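Local coordinates for protein kirola (PDB 4IH0) that is a kiwifruit allergen of the Bet v 1-like fold, a major latex protein relative that probably binds small hydrophobic ligands in an internal cavity, at residues 37-42 with 138-143. Sequence-based numbering, arbitrary orientation.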
ATOM      1  N   VAL A  37       0.292 -13.775  -6.600  1.00 30.87           N
ATOM      2  CA  VAL A  37       1.762 -13.979  -6.562  1.00 31.30           C
ATOM      3  C   VAL A  37       2.452 -13.051  -5.580  1.00 29.70           C
ATOM      4  O   VAL A  37       3.451 -13.431  -4.954  1.00 34.29           O
ATOM      5  CB  VAL A  37       2.408 -13.767  -7.955  1.00 36.00           C
ATOM      6  CG1 VAL A  37       3.887 -13.427  -7.842  1.00 38.97           C
ATOM      7  CG2 VAL A  37       2.242 -15.018  -8.793  1.00 40.66           C
ATOM      8  N   ASN A  38       1.942 -11.827  -5.443  1.00 24.65           N
ATOM      9  CA  ASN A  38       2.569 -10.798  -4.645  1.00 22.08           C
ATOM     10  C   ASN A  38       2.023 -10.863  -3.195  1.00 20.87           C
ATOM     11  O   ASN A  38       2.759 -10.718  -2.277  1.00 19.48           O
ATOM     12  CB  ASN A  38       2.259  -9.423  -5.217  1.00 24.73           C
ATOM     13  CG  ASN A  38       3.050  -9.076  -6.481  1.00 31.67           C
ATOM     14  OD1 ASN A  38       2.543  -8.326  -7.314  1.00 36.22           O
ATOM     15  ND2 ASN A  38       4.249  -9.584  -6.632  1.00 30.43           N
ATOM     16  N   ILE A  39       0.733 -11.096  -3.053  1.00 22.04           N
ATOM     17  CA  ILE A  39       0.042 -10.937  -1.742  1.00 20.63           C
ATOM     18  C   ILE A  39      -0.574 -12.259  -1.369  1.00 22.09           C
ATOM     19  O   ILE A  39      -1.494 -12.791  -2.053  1.00 24.30           O
ATOM     20  CB  ILE A  39      -1.027  -9.798  -1.752  1.00 21.66           C
ATOM     21  CG1 ILE A  39      -0.430  -8.435  -2.111  1.00 22.41           C
ATOM     22  CG2 ILE A  39      -1.689  -9.701  -0.352  1.00 21.56           C
ATOM     23  CD1 ILE A  39       0.213  -7.658  -1.000  1.00 24.03           C
ATOM     24  N   GLN A  40      -0.107 -12.807  -0.256  1.00 20.83           N
ATOM     25  CA  GLN A  40      -0.561 -14.103   0.236  1.00 21.89           C
ATOM     26  C   GLN A  40      -1.680 -14.017   1.215  1.00 22.77           C
ATOM     27  O   GLN A  40      -2.399 -14.973   1.396  1.00 24.48           O
ATOM     28  CB  GLN A  40       0.583 -14.898   0.828  1.00 24.47           C
ATOM     29  CG  GLN A  40       1.521 -15.478  -0.228  1.00 26.97           C
ATOM     30  CD  GLN A  40       2.426 -14.450  -0.860  1.00 27.09           C
ATOM     31  OE1 GLN A  40       3.222 -13.845  -0.178  1.00 31.50           O
ATOM     32  NE2 GLN A  40       2.311 -14.258  -2.191  1.00 28.33           N
ATOM     33  N   GLY A  41      -1.775 -12.921   1.941  1.00 18.32           N
ATOM     34  CA  GLY A  41      -2.745 -12.831   2.986  1.00 18.98           C
ATOM     35  C   GLY A  41      -2.899 -11.373   3.358  1.00 15.74           C
ATOM     36  O   GLY A  41      -1.916 -10.609   3.397  1.00 14.55           O
ATOM     37  N   VAL A  42      -4.140 -10.993   3.611  1.00 17.64           N
ATOM     38  CA  VAL A  42      -4.470  -9.677   4.216  1.00 16.88           C
ATOM     39  C   VAL A  42      -5.497  -9.937   5.322  1.00 18.59           C
ATOM     40  O   VAL A  42      -6.634 -10.386   5.051  1.00 20.53           O
ATOM     41  CB  VAL A  42      -5.113  -8.758   3.200  1.00 18.49           C
ATOM     42  CG1 VAL A  42      -5.477  -7.409   3.835  1.00 17.38           C
ATOM     43  CG2 VAL A  42      -4.170  -8.556   2.020  1.00 17.71           C
ATOM     44  N   ILE A 138       3.026  -0.688  -7.847  1.00 15.31           N
ATOM     45  CA  ILE A 138       2.642  -0.466  -9.261  1.00 16.03           C
ATOM     46  C   ILE A 138       2.084  -1.793  -9.860  1.00 16.89           C
ATOM     47  O   ILE A 138       1.055  -1.810 -10.536  1.00 15.68           O
ATOM     48  CB  ILE A 138       3.800   0.111 -10.130  1.00 17.68           C
ATOM     49  CG1 ILE A 138       4.166   1.526  -9.669  1.00 18.41           C
ATOM     50  CG2 ILE A 138       3.414   0.098 -11.612  1.00 16.84           C
ATOM     51  CD1 ILE A 138       5.545   1.968 -10.148  1.00 20.08           C
ATOM     52  N   GLU A 139       2.791  -2.894  -9.566  1.00 17.33           N
ATOM     53  CA  GLU A 139       2.359  -4.224 -10.002  1.00 18.24           C
ATOM     54  C   GLU A 139       0.992  -4.567  -9.462  1.00 16.90           C
ATOM     55  O   GLU A 139       0.105  -5.037 -10.207  1.00 16.33           O
ATOM     56  CB  GLU A 139       3.397  -5.279  -9.577  1.00 20.92           C
ATOM     57  CG  GLU A 139       4.750  -5.111 -10.208  1.00 26.03           C
ATOM     58  CD  GLU A 139       5.904  -5.742  -9.423  1.00 31.73           C
ATOM     59  OE1 GLU A 139       5.649  -6.569  -8.487  1.00 32.36           O
ATOM     60  OE2 GLU A 139       7.080  -5.428  -9.797  1.00 33.62           O
ATOM     61  N   ILE A 140       0.766  -4.303  -8.162  1.00 16.14           N
ATOM     62  CA  ILE A 140      -0.536  -4.553  -7.558  1.00 17.09           C
ATOM     63  C   ILE A 140      -1.611  -3.722  -8.232  1.00 14.98           C
ATOM     64  O   ILE A 140      -2.728  -4.224  -8.533  1.00 16.01           O
ATOM     65  CB  ILE A 140      -0.521  -4.258  -6.034  1.00 18.87           C
ATOM     66  CG1 ILE A 140       0.384  -5.245  -5.261  1.00 23.26           C
ATOM     67  CG2 ILE A 140      -1.952  -4.158  -5.492  1.00 21.31           C
ATOM     68  CD1 ILE A 140       0.209  -6.676  -5.629  1.00 28.32           C
ATOM     69  N   THR A 141      -1.298  -2.459  -8.485  1.00 14.66           N
ATOM     70  CA  THR A 141      -2.213  -1.613  -9.219  1.00 15.63           C
ATOM     71  C   THR A 141      -2.619  -2.189 -10.620  1.00 14.84           C
ATOM     72  O   THR A 141      -3.792  -2.190 -11.006  1.00 14.94           O
ATOM     73  CB  THR A 141      -1.604  -0.221  -9.401  1.00 16.33           C
ATOM     74  OG1 THR A 141      -1.279   0.327  -8.124  1.00 16.90           O
ATOM     75  CG2 THR A 141      -2.574   0.722 -10.068  1.00 18.05           C
ATOM     76  N   LYS A 142      -1.617  -2.644 -11.389  1.00 14.49           N
ATOM     77  CA  LYS A 142      -1.886  -3.215 -12.708  1.00 15.66           C
ATOM     78  C   LYS A 142      -2.681  -4.514 -12.603  1.00 15.82           C
ATOM     79  O   LYS A 142      -3.528  -4.812 -13.472  1.00 16.44           O
ATOM     80  CB  LYS A 142      -0.569  -3.394 -13.451  1.00 16.76           C
ATOM     81  CG  LYS A 142       0.046  -2.056 -13.820  1.00 18.78           C
ATOM     82  CD  LYS A 142       1.435  -2.179 -14.356  1.00 21.30           C
ATOM     83  CE  LYS A 142       1.949  -0.830 -14.827  1.00 23.22           C
ATOM     84  NZ  LYS A 142       1.454  -0.335 -16.157  1.00 24.02           N
ATOM     85  N   ASP A 143      -2.440  -5.267 -11.545  1.00 16.29           N
ATOM     86  CA  ASP A 143      -3.176  -6.519 -11.310  1.00 17.70           C
ATOM     87  C   ASP A 143      -4.631  -6.231 -11.011  1.00 17.26           C
ATOM     88  O   ASP A 143      -5.504  -6.945 -11.514  1.00 17.25           O
ATOM     89  CB  ASP A 143      -2.546  -7.312 -10.199  1.00 19.39           C
ATOM     90  CG  ASP A 143      -1.245  -7.988 -10.632  1.00 24.10           C
ATOM     91  OD1 ASP A 143      -0.984  -8.069 -11.861  1.00 28.98           O
ATOM     92  OD2 ASP A 143      -0.475  -8.402  -9.738  1.00 30.11           O
TER
HETATM   93  O   HOH W   1       0.388 -11.238  -8.259  1.00 36.99           O
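The side chain of N38 leaves its backbone with CG anti to the carbonyl carbon (chi1 -76°), and that of I140 takes the same course before a second turn (chi2 -46°) carries CD1 out from helix 131-145 to meet it. The two side chains run antiparallel, one past the other, and CD1 of I140 comes up alongside the CB and OD1 side of N38, 3.5 Å from N38 CB and 3.3 Å from N38 OD1. The same methyl also meets I39, whose CG1 lies 4.0 Å from I140 CD1; the isoleucine chains lie roughly perpendicular in a small apolar contact. Farther out, the amide of N38 lies next to the carboxylate of E139. The extended E139 chain runs roughly perpendicular to that of N38, yet its carboxylate plane is only 26° from that of the amide. E139 OE1 stands 3.8 Å from both N38 OD1 and N38 ND2, and the two groups are neighbours rather than in close contact. A water links D143 to the loop residue just ahead of strand 39-46, accepting from N38 N at 3.3 Å and donating weakly to D143 OD2. That carboxylate oxygen has a firmer partner in S35 OG, whose hydroxyl also makes a weak hydrogen bond with N38 OD1. The contact thus joins the long C-terminal helix of the Bet v 1 fold to the start of edge strand 39-46, just after helix 30-34; F136 of the same long helix touches N38 and I39, while I39 also packs on I31 and on Y60 of strand 55-62.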